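Local coordinates for protein chitinase (Chromobacterium violaceum, PDB 4TXG) that probably hydrolyses chitin, as a family 18 glycoside hydrolase that also carries a carbohydrate-binding module, at residues G253-T258 and D312-P316; Y275-V279 and G289-F293; P316-A322 and Y375-M380. All coordinates share one frame; numbering follows the deposited sequence.

Contact 1. Residues G253-T258 and D312-P316. With CS (cesium ion), chain D.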
ATOM      1  N   GLY A 253      -5.437 -11.780   1.122  1.00  8.42           N
ATOM      2  CA  GLY A 253      -6.492 -10.873   1.551  1.00  7.46           C
ATOM      3  C   GLY A 253      -7.176 -10.134   0.411  1.00  8.64           C
ATOM      4  O   GLY A 253      -7.830 -10.741  -0.441  1.00 11.94           O
ATOM      5  N   GLY A 254      -7.029  -8.815   0.398  1.00  7.30           N
ATOM      6  CA  GLY A 254      -7.761  -7.983  -0.537  1.00  9.02           C
ATOM      7  C   GLY A 254      -9.105  -7.595   0.043  1.00 10.23           C
ATOM      8  O   GLY A 254      -9.448  -8.010   1.146  1.00 11.26           O
ATOM      9  N   TRP A 255      -9.882  -6.820  -0.708  1.00 10.38           N
ATOM     10  CA  TRP A 255     -11.139  -6.279  -0.194  1.00 13.37           C
ATOM     11  C   TRP A 255     -12.157  -7.383   0.097  1.00 11.43           C
ATOM     12  O   TRP A 255     -12.801  -7.378   1.145  1.00 12.70           O
ATOM     13  CB  TRP A 255     -11.718  -5.258  -1.179  1.00 14.08           C
ATOM     14  CG  TRP A 255     -12.947  -4.503  -0.682  1.00 14.66           C
ATOM     15  CD1 TRP A 255     -14.195  -4.513  -1.245  1.00 16.50           C
ATOM     16  CD2 TRP A 255     -13.031  -3.626   0.454  1.00 17.99           C
ATOM     17  NE1 TRP A 255     -15.046  -3.708  -0.530  1.00 15.74           N
ATOM     18  CE2 TRP A 255     -14.361  -3.151   0.516  1.00 19.18           C
ATOM     19  CE3 TRP A 255     -12.120  -3.205   1.427  1.00 22.19           C
ATOM     20  CZ2 TRP A 255     -14.794  -2.266   1.506  1.00 18.00           C
ATOM     21  CZ3 TRP A 255     -12.555  -2.327   2.417  1.00 25.08           C
ATOM     22  CH2 TRP A 255     -13.883  -1.874   2.448  1.00 22.28           C
ATOM     23  N   ALA A 256     -12.282  -8.337  -0.820  1.00 11.10           N
ATOM     24  CA  ALA A 256     -13.301  -9.381  -0.706  1.00 10.97           C
ATOM     25  C   ALA A 256     -12.912 -10.512   0.243  1.00 11.90           C
ATOM     26  O   ALA A 256     -13.781 -11.125   0.877  1.00 13.23           O
ATOM     27  CB  ALA A 256     -13.618  -9.965  -2.093  1.00 12.60           C
ATOM     28  N   GLU A 257     -11.621 -10.815   0.338  1.00 10.07           N
ATOM     29  CA  GLU A 257     -11.220 -11.993   1.114  1.00 11.43           C
ATOM     30  C   GLU A 257     -10.290 -11.680   2.289  1.00 10.91           C
ATOM     31  O   GLU A 257      -9.569 -12.551   2.776  1.00 13.49           O
ATOM     32  CB  GLU A 257     -10.576 -13.028   0.194  1.00  9.13           C
ATOM     33  CG  GLU A 257     -11.568 -13.602  -0.826  1.00 13.29           C
ATOM     34  CD  GLU A 257     -11.029 -14.824  -1.566  1.00 25.20           C
ATOM     35  OE1 GLU A 257     -10.146 -14.656  -2.434  1.00 27.67           O
ATOM     36  OE2 GLU A 257     -11.496 -15.951  -1.285  1.00 28.13           O
ATOM     37  N   THR A 258     -10.328 -10.447   2.767  1.00  9.81           N
ATOM     38  CA  THR A 258      -9.688 -10.144   4.046  1.00  6.37           C
ATOM     39  C   THR A 258     -10.436 -10.835   5.190  1.00 10.58           C
ATOM     40  O   THR A 258      -9.816 -11.347   6.124  1.00 10.65           O
ATOM     41  CB  THR A 258      -9.625  -8.620   4.300  1.00  8.09           C
ATOM     42  OG1 THR A 258      -8.499  -8.078   3.596  1.00  8.93           O
ATOM     43  CG2 THR A 258      -9.474  -8.316   5.786  1.00  8.59           C
ATOM     44  N   ASP A 312      -2.202  -8.259   2.509  1.00  5.62           N
ATOM     45  CA  ASP A 312      -3.167  -7.266   2.051  1.00  5.76           C
ATOM     46  C   ASP A 312      -4.407  -7.308   2.953  1.00  9.47           C
ATOM     47  O   ASP A 312      -5.510  -7.651   2.525  1.00  8.23           O
ATOM     48  CB  ASP A 312      -3.530  -7.521   0.591  1.00  9.31           C
ATOM     49  CG  ASP A 312      -4.337  -6.390  -0.018  1.00 15.35           C
ATOM     50  OD1 ASP A 312      -4.674  -5.414   0.699  1.00 18.84           O
ATOM     51  OD2 ASP A 312      -4.642  -6.481  -1.223  1.00 17.95           O
ATOM     52  N   PHE A 313      -4.180  -6.975   4.215  1.00  7.87           N
ATOM     53  CA  PHE A 313      -5.200  -6.970   5.262  1.00  8.72           C
ATOM     54  C   PHE A 313      -5.962  -5.645   5.187  1.00  7.70           C
ATOM     55  O   PHE A 313      -5.414  -4.593   5.525  1.00  6.80           O
ATOM     56  CB  PHE A 313      -4.478  -7.189   6.611  1.00  9.23           C
ATOM     57  CG  PHE A 313      -5.359  -7.278   7.848  1.00  6.80           C
ATOM     58  CD1 PHE A 313      -6.706  -6.920   7.856  1.00  8.39           C
ATOM     59  CD2 PHE A 313      -4.784  -7.703   9.041  1.00  7.02           C
ATOM     60  CE1 PHE A 313      -7.463  -6.996   9.032  1.00  7.62           C
ATOM     61  CE2 PHE A 313      -5.534  -7.798  10.217  1.00  6.41           C
ATOM     62  CZ  PHE A 313      -6.873  -7.434  10.211  1.00  6.29           C
ATOM     63  N   GLU A 314      -7.212  -5.689   4.718  1.00  5.91           N
ATOM     64  CA  GLU A 314      -8.004  -4.470   4.556  1.00  7.05           C
ATOM     65  C   GLU A 314      -9.206  -4.457   5.509  1.00 10.91           C
ATOM     66  O   GLU A 314     -10.274  -4.950   5.137  1.00  9.56           O
ATOM     67  CB  GLU A 314      -8.481  -4.328   3.093  1.00  6.49           C
ATOM     68  CG  GLU A 314      -7.319  -4.390   2.065  1.00  9.90           C
ATOM     69  CD  GLU A 314      -7.714  -4.084   0.612  1.00 15.29           C
ATOM     70  OE1 GLU A 314      -8.875  -3.727   0.329  1.00 14.86           O
ATOM     71  OE2 GLU A 314      -6.836  -4.204  -0.267  1.00 14.79           O
ATOM     72  N   TYR A 315      -9.075  -3.891   6.717  1.00  9.42           N
ATOM     73  CA  TYR A 315      -7.890  -3.174   7.221  1.00  7.93           C
ATOM     74  C   TYR A 315      -7.777  -3.363   8.720  1.00  7.83           C
ATOM     75  O   TYR A 315      -8.802  -3.451   9.395  1.00  9.18           O
ATOM     76  CB  TYR A 315      -7.986  -1.665   6.970  1.00  8.08           C
ATOM     77  CG  TYR A 315      -8.070  -1.289   5.529  1.00  8.36           C
ATOM     78  CD1 TYR A 315      -6.922  -1.150   4.771  1.00  8.59           C
ATOM     79  CD2 TYR A 315      -9.303  -1.087   4.922  1.00  9.55           C
ATOM     80  CE1 TYR A 315      -6.994  -0.808   3.446  1.00 10.10           C
ATOM     81  CE2 TYR A 315      -9.384  -0.757   3.595  1.00 13.10           C
ATOM     82  CZ  TYR A 315      -8.227  -0.618   2.863  1.00 13.65           C
ATOM     83  OH  TYR A 315      -8.307  -0.277   1.535  1.00 17.47           O
ATOM     84  N   PRO A 316      -6.545  -3.358   9.252  1.00  7.16           N
ATOM     85  CA  PRO A 316      -6.354  -3.445  10.701  1.00  6.83           C
ATOM     86  C   PRO A 316      -6.467  -2.069  11.357  1.00  9.73           C
ATOM     87  O   PRO A 316      -5.517  -1.585  11.979  1.00 10.15           O
ATOM     88  CB  PRO A 316      -4.934  -4.004  10.828  1.00  7.32           C
ATOM     89  CG  PRO A 316      -4.214  -3.379   9.645  1.00  6.32           C
ATOM     90  CD  PRO A 316      -5.256  -3.361   8.526  1.00  8.64           C
TER
HETATM   91 CS    CS D 803      -7.768  -2.050  -2.218  1.00 55.60          CS
HETATM   92  O   HOH W   1      -6.100  -4.795  -2.993  1.00 18.72           O
HETATM   93  O   HOH W   2     -10.104  -1.036  -0.439  1.00 29.07           O
HETATM   94  O   HOH W   3     -10.286  -3.265  -4.157  1.00 33.82           O
HETATM   95  O   HOH W   4      -5.664  -3.222  -4.672  1.00 27.16           O
HETATM   96  O   HOH W   5      -8.784   0.072  -3.543  1.00 42.96           O
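W255 and T258 meet E314 and Y315 at the C-terminal ends of two adjacent parallel strands of the TIM barrel, 247-253 and 308-312. In this fold, that is the end where the active site lies. D312 and E314 are the last two acids of the DxxDxDxE signature of family 18 chitinases. The two strands part here; G254 N still bonds D312 O (2.9 Å).

E314 touches both aromatics, in different ways. With its CG beside the backbone N (chi1 -54°) and the chain extended beyond, its carboxylate passes along G254 to the indole of W255. Ring and carboxylate planes stand 43° apart, and OE1 lies at the indole edge, 3.5 Å from W255 CE3. At the same edge CZ3 of W255 meets CE2 of Y315 at 3.7 Å, the two aromatic side chains crossing at about a right angle. The Y315 ring in turn has E314 CB above its centre; the peptide joining these two residues is cis.

The T258 hydroxyl ties the segments together. Its OG1 accepts from E314 N (2.9 Å) and donates to G254 O (2.6 Å), the donor tilted 32° from that carbonyl plane, while CG2 meets the F313 ring obliquely. This fixes the backbone from which the E314 carboxylate projects.

D312 OD1 sits only 2.7 Å from E314 OE2. A cesium ion is bound by both E314 oxygens, M395 SD and five waters. One of the waters donates to D312 OD2, and another is hydrogen-bonded to Y315 OH at 2.8 Å.

Contact 2. Residues Y275-V279 and G289-F293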
ATOM      1  N   TYR A 275      -9.289 -10.937  10.579  1.00  9.52           N
ATOM      2  CA  TYR A 275      -9.775 -10.392  11.845  1.00  8.26           C
ATOM      3  C   TYR A 275      -9.766 -11.454  12.943  1.00  9.29           C
ATOM      4  O   TYR A 275      -9.277 -11.215  14.054  1.00  9.77           O
ATOM      5  CB  TYR A 275     -11.180  -9.823  11.688  1.00  6.99           C
ATOM      6  CG  TYR A 275     -11.258  -8.645  10.744  1.00  7.18           C
ATOM      7  CD1 TYR A 275     -10.767  -7.401  11.116  1.00  9.62           C
ATOM      8  CD2 TYR A 275     -11.833  -8.780   9.483  1.00  9.64           C
ATOM      9  CE1 TYR A 275     -10.835  -6.315  10.259  1.00  9.54           C
ATOM     10  CE2 TYR A 275     -11.918  -7.703   8.620  1.00  7.99           C
ATOM     11  CZ  TYR A 275     -11.417  -6.473   9.012  1.00 10.69           C
ATOM     12  OH  TYR A 275     -11.500  -5.395   8.167  1.00 12.50           O
ATOM     13  N   SER A 276     -10.292 -12.632  12.625  1.00  9.17           N
ATOM     14  CA  SER A 276     -10.404 -13.684  13.627  1.00 10.08           C
ATOM     15  C   SER A 276      -9.065 -14.401  13.797  1.00  9.62           C
ATOM     16  O   SER A 276      -8.775 -14.931  14.866  1.00 12.25           O
ATOM     17  CB  SER A 276     -11.526 -14.665  13.252  1.00 12.83           C
ATOM     18  OG  SER A 276     -11.422 -15.067  11.901  1.00 17.54           O
ATOM     19  N   MET A 277      -8.239 -14.388  12.753  1.00  7.65           N
ATOM     20  CA  MET A 277      -6.932 -15.036  12.824  1.00  8.26           C
ATOM     21  C   MET A 277      -5.979 -14.250  13.725  1.00  8.89           C
ATOM     22  O   MET A 277      -5.157 -14.851  14.419  1.00  8.40           O
ATOM     23  CB  MET A 277      -6.318 -15.211  11.421  1.00  7.48           C
ATOM     24  CG  MET A 277      -4.934 -15.902  11.406  1.00  7.60           C
ATOM     25  SD  MET A 277      -3.531 -14.738  11.453  1.00  8.60           S
ATOM     26  CE  MET A 277      -3.569 -14.186   9.765  1.00  8.77           C
ATOM     27  N   THR A 278      -6.094 -12.916  13.731  1.00  8.81           N
ATOM     28  CA  THR A 278      -5.179 -12.102  14.537  1.00  7.93           C
ATOM     29  C   THR A 278      -5.713 -11.721  15.907  1.00  7.40           C
ATOM     30  O   THR A 278      -4.930 -11.430  16.798  1.00  8.68           O
ATOM     31  CB  THR A 278      -4.780 -10.784  13.817  1.00  6.24           C
ATOM     32  OG1 THR A 278      -5.946  -9.989  13.560  1.00  6.35           O
ATOM     33  CG2 THR A 278      -4.069 -11.085  12.503  1.00  7.50           C
ATOM     34  N   VAL A 279      -7.033 -11.686  16.077  1.00  8.20           N
ATOM     35  CA  VAL A 279      -7.617 -11.234  17.344  1.00  7.96           C
ATOM     36  C   VAL A 279      -8.748 -12.168  17.747  1.00  8.61           C
ATOM     37  O   VAL A 279      -9.677 -12.397  16.972  1.00  7.92           O
ATOM     38  CB  VAL A 279      -8.147  -9.771  17.250  1.00  8.79           C
ATOM     39  CG1 VAL A 279      -8.815  -9.334  18.565  1.00  8.80           C
ATOM     40  CG2 VAL A 279      -7.010  -8.796  16.886  1.00  6.64           C
ATOM     41  N   GLY A 289      -3.648 -18.572  16.202  1.00 11.23           N
ATOM     42  CA  GLY A 289      -4.014 -18.291  14.822  1.00  9.66           C
ATOM     43  C   GLY A 289      -2.842 -17.724  14.043  1.00 10.61           C
ATOM     44  O   GLY A 289      -2.587 -18.114  12.899  1.00  9.36           O
ATOM     45  N   ILE A 290      -2.134 -16.791  14.667  1.00  7.88           N
ATOM     46  CA  ILE A 290      -0.996 -16.129  14.022  1.00  9.25           C
ATOM     47  C   ILE A 290       0.150 -17.134  13.808  1.00  8.73           C
ATOM     48  O   ILE A 290       0.833 -17.110  12.776  1.00  8.54           O
ATOM     49  CB  ILE A 290      -0.521 -14.908  14.851  1.00  7.57           C
ATOM     50  CG1 ILE A 290      -1.532 -13.759  14.728  1.00  7.15           C
ATOM     51  CG2 ILE A 290       0.863 -14.435  14.397  1.00  7.94           C
ATOM     52  CD1 ILE A 290      -1.326 -12.608  15.754  1.00  8.10           C
ATOM     53  N   ASN A 291       0.346 -18.037  14.761  1.00  8.55           N
ATOM     54  CA  ASN A 291       1.352 -19.078  14.592  1.00 13.70           C
ATOM     55  C   ASN A 291       0.989 -20.036  13.463  1.00 13.03           C
ATOM     56  O   ASN A 291       1.846 -20.406  12.655  1.00 12.11           O
ATOM     57  CB  ASN A 291       1.547 -19.870  15.889  1.00 14.57           C
ATOM     58  CG  ASN A 291       2.316 -19.097  16.946  1.00 21.09           C
ATOM     59  OD1 ASN A 291       2.897 -18.044  16.679  1.00 21.37           O
ATOM     60  ND2 ASN A 291       2.333 -19.632  18.158  1.00 23.50           N
ATOM     61  N   ALA A 292      -0.276 -20.446  13.403  1.00 13.26           N
ATOM     62  CA  ALA A 292      -0.713 -21.346  12.340  1.00 11.44           C
ATOM     63  C   ALA A 292      -0.537 -20.690  10.983  1.00 10.88           C
ATOM     64  O   ALA A 292      -0.063 -21.317  10.026  1.00 10.02           O
ATOM     65  CB  ALA A 292      -2.171 -21.758  12.543  1.00 11.56           C
ATOM     66  N   PHE A 293      -0.925 -19.424  10.896  1.00 10.07           N
ATOM     67  CA  PHE A 293      -0.798 -18.715   9.632  1.00  8.90           C
ATOM     68  C   PHE A 293       0.667 -18.586   9.212  1.00  9.80           C
ATOM     69  O   PHE A 293       1.023 -18.877   8.064  1.00  8.89           O
ATOM     70  CB  PHE A 293      -1.438 -17.326   9.711  1.00  6.93           C
ATOM     71  CG  PHE A 293      -1.287 -16.545   8.447  1.00  7.48           C
ATOM     72  CD1 PHE A 293      -2.113 -16.804   7.359  1.00 10.33           C
ATOM     73  CD2 PHE A 293      -0.299 -15.587   8.325  1.00  8.24           C
ATOM     74  CE1 PHE A 293      -1.965 -16.095   6.172  1.00 11.53           C
ATOM     75  CE2 PHE A 293      -0.150 -14.873   7.146  1.00  9.42           C
ATOM     76  CZ  PHE A 293      -0.984 -15.133   6.073  1.00 10.28           C
TER
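M277 leaves its backbone with CG anti to N (chi1 -180°), then turns about both the CB-CG and CG-SD bonds, so that its methyl group swings over the ring of F293. The middle torsion, chi2 -93°, is well away from a staggered value, which probably costs a little torsional energy. F293 likewise has CG trans to its own N (chi1 178°), which stands its ring across the end of the methionine, the two side chains at about a right angle.

CE lies over one face of the ring, shifted toward the rim and 3.5 Å from F293 CG, a CH-pi contact. The sulfur is placed obliquely, 5.0 Å from SD to the F293 ring centroid, and completes a Met-aromatic contact. SD also reaches back along the second helix, 3.8 Å from F293 CB and 4.0 Å from I290 CG1. Extended I290 points its CD1 to the T278 carbonyl oxygen, 3.9 Å away.

Close backbone approach comes at G289. G289 CA is 4.8 Å from M277 CA, and the M277 carbonyl packs close against this glycine, which has no side chain to keep it off. M277 CG in turn packs against G289 O at 3.6 Å.

The contact joins the short helix 273-278, in the connection after strand 247-253, to barrel helix 287-304. V193 of strand 185-193 touches both M277 and F293, while helix 338-360 packs on I290. N286 bridges the turn, its side chain bonding S276 O and G289 N; the T278 hydroxyl bonds F274 O within its own helix.

No hydrogen bond spans the two segments directly, so the contact between them is one of dispersion and the polarisable sulfur, with N286 as a polar tie.

Contact 3. Residues P316-A322 and Y375-M380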
ATOM      1  N   PRO A 316      -6.545  -3.358   9.252  1.00  7.16           N
ATOM      2  CA  PRO A 316      -6.354  -3.445  10.701  1.00  6.83           C
ATOM      3  C   PRO A 316      -6.467  -2.069  11.357  1.00  9.73           C
ATOM      4  O   PRO A 316      -5.517  -1.585  11.979  1.00 10.15           O
ATOM      5  CB  PRO A 316      -4.934  -4.004  10.828  1.00  7.32           C
ATOM      6  CG  PRO A 316      -4.214  -3.379   9.645  1.00  6.32           C
ATOM      7  CD  PRO A 316      -5.256  -3.361   8.526  1.00  8.64           C
ATOM      8  N   THR A 317      -7.621  -1.432  11.205  1.00  6.27           N
ATOM      9  CA  THR A 317      -7.778  -0.091  11.737  1.00  6.17           C
ATOM     10  C   THR A 317      -8.878  -0.042  12.790  1.00  8.39           C
ATOM     11  O   THR A 317      -9.844  -0.811  12.739  1.00  7.82           O
ATOM     12  CB  THR A 317      -8.085   0.920  10.614  1.00  8.53           C
ATOM     13  OG1 THR A 317      -8.160   2.245  11.153  1.00  7.56           O
ATOM     14  CG2 THR A 317      -9.393   0.584   9.902  1.00  9.34           C
ATOM     15  N   SER A 318      -8.730   0.872  13.745  1.00  6.37           N
ATOM     16  CA  SER A 318      -9.716   1.026  14.803  1.00  6.69           C
ATOM     17  C   SER A 318     -10.868   1.982  14.434  1.00  6.76           C
ATOM     18  O   SER A 318     -11.716   2.257  15.280  1.00  8.36           O
ATOM     19  CB  SER A 318      -9.038   1.517  16.086  1.00  6.98           C
ATOM     20  OG  SER A 318      -8.573   2.855  15.936  1.00  7.99           O
ATOM     21  N   MET A 319     -10.907   2.472  13.194  1.00  8.44           N
ATOM     22  CA  MET A 319     -12.045   3.272  12.724  1.00  8.32           C
ATOM     23  C   MET A 319     -13.266   2.370  12.577  1.00 11.02           C
ATOM     24  O   MET A 319     -13.194   1.325  11.937  1.00 11.68           O
ATOM     25  CB  MET A 319     -11.761   3.949  11.375  1.00  8.22           C
ATOM     26  CG  MET A 319     -10.461   4.738  11.295  1.00  8.90           C
ATOM     27  SD  MET A 319     -10.346   6.138  12.435  1.00 17.49           S
ATOM     28  CE  MET A 319     -11.528   7.284  11.770  1.00 16.43           C
ATOM     29  N   ASN A 320     -14.376   2.773  13.180  1.00  7.64           N
ATOM     30  CA  ASN A 320     -15.611   2.007  13.124  1.00 11.84           C
ATOM     31  C   ASN A 320     -16.156   1.970  11.691  1.00 13.65           C
ATOM     32  O   ASN A 320     -16.083   2.972  10.982  1.00 14.20           O
ATOM     33  CB  ASN A 320     -16.627   2.616  14.094  1.00 12.83           C
ATOM     34  CG  ASN A 320     -17.925   1.851  14.138  1.00 18.03           C
ATOM     35  OD1 ASN A 320     -17.983   0.741  14.666  1.00 16.89           O
ATOM     36  ND2 ASN A 320     -18.984   2.452  13.603  1.00 20.70           N
ATOM     37  N   ASN A 321     -16.668   0.810  11.266  1.00  9.69           N
ATOM     38  CA  ASN A 321     -17.236   0.619   9.920  1.00  9.90           C
ATOM     39  C   ASN A 321     -16.254   0.861   8.774  1.00 11.23           C
ATOM     40  O   ASN A 321     -16.664   1.174   7.656  1.00 15.08           O
ATOM     41  CB  ASN A 321     -18.453   1.524   9.708  1.00 11.29           C
ATOM     42  CG  ASN A 321     -19.669   1.077  10.497  1.00 18.34           C
ATOM     43  OD1 ASN A 321     -19.729  -0.045  10.989  1.00 15.55           O
ATOM     44  ND2 ASN A 321     -20.660   1.958  10.597  1.00 20.31           N
ATOM     45  N   ALA A 322     -14.961   0.722   9.037  1.00 13.46           N
ATOM     46  CA  ALA A 322     -13.971   0.955   7.992  1.00 15.23           C
ATOM     47  C   ALA A 322     -13.789  -0.269   7.111  1.00 16.50           C
ATOM     48  O   ALA A 322     -13.365  -0.157   5.960  1.00 17.36           O
ATOM     49  CB  ALA A 322     -12.640   1.362   8.601  1.00 19.63           C
ATOM     50  N   TYR A 375      -7.945   8.836   6.473  1.00  7.71           N
ATOM     51  CA  TYR A 375      -9.023   8.403   7.355  1.00  7.38           C
ATOM     52  C   TYR A 375      -8.701   7.039   7.981  1.00  8.35           C
ATOM     53  O   TYR A 375      -8.737   6.888   9.204  1.00  7.84           O
ATOM     54  CB  TYR A 375     -10.345   8.344   6.585  1.00  9.59           C
ATOM     55  CG  TYR A 375     -11.390   7.419   7.186  1.00 14.36           C
ATOM     56  CD1 TYR A 375     -12.165   7.811   8.272  1.00 17.87           C
ATOM     57  CD2 TYR A 375     -11.606   6.149   6.647  1.00 17.52           C
ATOM     58  CE1 TYR A 375     -13.129   6.963   8.808  1.00 16.80           C
ATOM     59  CE2 TYR A 375     -12.557   5.294   7.178  1.00 20.30           C
ATOM     60  CZ  TYR A 375     -13.317   5.707   8.258  1.00 20.40           C
ATOM     61  OH  TYR A 375     -14.263   4.859   8.781  1.00 20.16           O
ATOM     62  N   LEU A 376      -8.374   6.056   7.145  1.00  8.17           N
ATOM     63  CA  LEU A 376      -8.017   4.729   7.662  1.00  6.04           C
ATOM     64  C   LEU A 376      -6.829   4.800   8.614  1.00  9.00           C
ATOM     65  O   LEU A 376      -6.818   4.151   9.656  1.00  8.17           O
ATOM     66  CB  LEU A 376      -7.697   3.766   6.516  1.00  8.91           C
ATOM     67  CG  LEU A 376      -8.852   3.420   5.575  1.00  7.08           C
ATOM     68  CD1 LEU A 376      -8.391   2.528   4.422  1.00  7.97           C
ATOM     69  CD2 LEU A 376      -9.978   2.747   6.350  1.00  9.86           C
ATOM     70  N   LEU A 377      -5.828   5.596   8.253  1.00  6.88           N
ATOM     71  CA  LEU A 377      -4.600   5.658   9.037  1.00  5.90           C
ATOM     72  C   LEU A 377      -4.806   6.323  10.390  1.00  8.00           C
ATOM     73  O   LEU A 377      -4.003   6.131  11.312  1.00  7.45           O
ATOM     74  CB  LEU A 377      -3.516   6.392   8.242  1.00  8.29           C
ATOM     75  CG  LEU A 377      -2.954   5.607   7.050  1.00  5.57           C
ATOM     76  CD1 LEU A 377      -2.120   6.528   6.164  1.00  9.20           C
ATOM     77  CD2 LEU A 377      -2.124   4.387   7.479  1.00  6.50           C
ATOM     78  N   ARG A 378      -5.889   7.090  10.532  1.00  6.70           N
ATOM     79  CA  ARG A 378      -6.154   7.729  11.821  1.00  6.65           C
ATOM     80  C   ARG A 378      -6.417   6.666  12.895  1.00  8.68           C
ATOM     81  O   ARG A 378      -6.243   6.914  14.084  1.00  9.37           O
ATOM     82  CB  ARG A 378      -7.335   8.697  11.720  1.00  9.06           C
ATOM     83  CG  ARG A 378      -7.605   9.480  12.998  1.00 11.71           C
ATOM     84  CD  ARG A 378      -8.638  10.569  12.755  1.00 10.80           C
ATOM     85  NE  ARG A 378      -8.171  11.570  11.798  1.00 11.07           N
ATOM     86  CZ  ARG A 378      -7.619  12.733  12.135  1.00 10.49           C
ATOM     87  NH1 ARG A 378      -7.452  13.049  13.408  1.00  7.81           N
ATOM     88  NH2 ARG A 378      -7.239  13.589  11.188  1.00 10.99           N
ATOM     89  N   GLY A 379      -6.816   5.473  12.464  1.00  6.71           N
ATOM     90  CA  GLY A 379      -7.062   4.381  13.388  1.00  6.89           C
ATOM     91  C   GLY A 379      -5.943   3.353  13.425  1.00  7.34           C
ATOM     92  O   GLY A 379      -6.141   2.248  13.912  1.00  7.61           O
ATOM     93  N   MET A 380      -4.768   3.710  12.919  1.00  6.52           N
ATOM     94  CA  MET A 380      -3.662   2.753  12.879  1.00  6.40           C
ATOM     95  C   MET A 380      -2.425   3.234  13.650  1.00  6.49           C
ATOM     96  O   MET A 380      -1.289   2.881  13.303  1.00  7.73           O
ATOM     97  CB  MET A 380      -3.332   2.432  11.412  1.00  8.93           C
ATOM     98  CG  MET A 380      -4.512   1.711  10.732  1.00  8.01           C
ATOM     99  SD  MET A 380      -4.439   1.520   8.943  1.00  8.47           S
ATOM    100  CE  MET A 380      -3.003   0.469   8.804  1.00  9.39           C
TER
HETATM  101  O   HOH W   6     -15.506   5.553  11.035  1.00 15.92           O
HETATM  102  O   HOH W   7     -16.872   4.268   7.704  1.00 27.81           O
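Loop 316-322, which follows barrel strand 308-312, packs against the short helix and turn at 375-380, beyond the adjacent strand 365-371. T317 OG1 donates to L376 O at 2.8 Å, in the carbonyl plane and on a lone pair. The torsion that sets OG1 trans to the backbone N (chi1 -177°) leaves the methyl CG2 in the crowded position, near L376 CD2. L376 O also accepts from G379 N, so two donors hold it. Next along, S318 N bonds G379 O at 2.9 Å; N339 is a further donor to that oxygen.

M319 folds against one face of Y375, turned about its CB-CG and CG-SD bonds. Its CG lies over that face, offset toward the rim; CE touches Y375 CE1 at 3.4 Å, and SD sits obliquely in a Met-aromatic contact, 3.6 Å from G379 N. The tyrosine hydroxyl donates to one water and accepts from another, and these waters donate to N320 O and N321 O in the type II turn M319-A322. A322 CB rests against L376 CD2 (3.8 Å).

R378 extends the other way to the carbonyls of N672 and Y760, linking the barrel to the C-terminal region. Loops that follow neighbouring parallel strands, packed together like this, build the C-terminal rim of a TIM barrel, the side where the active site lies.

Overall arrangement
From the N terminus, the chain leaves strand 247-253 into contact 1, passes through helix 273-278 and helix 287-304, and returns along strand 308-312, where contact 1 closes. Contact 2 is nested inside that loop, folding the excursion on itself at the barrel's flank. P316 ends contact 1 and begins contact 3, which closes after strand 365-371, so these two follow in series and step from strand to strand round the barrel. Y275 OH probably hydrogen-bonds Y315 N and E314 O, joining contact 2 to contact 1; Y315 CZ packs on L376 CD1, joining contact 1 to contact 3. Contacts 2 and 3 do not touch.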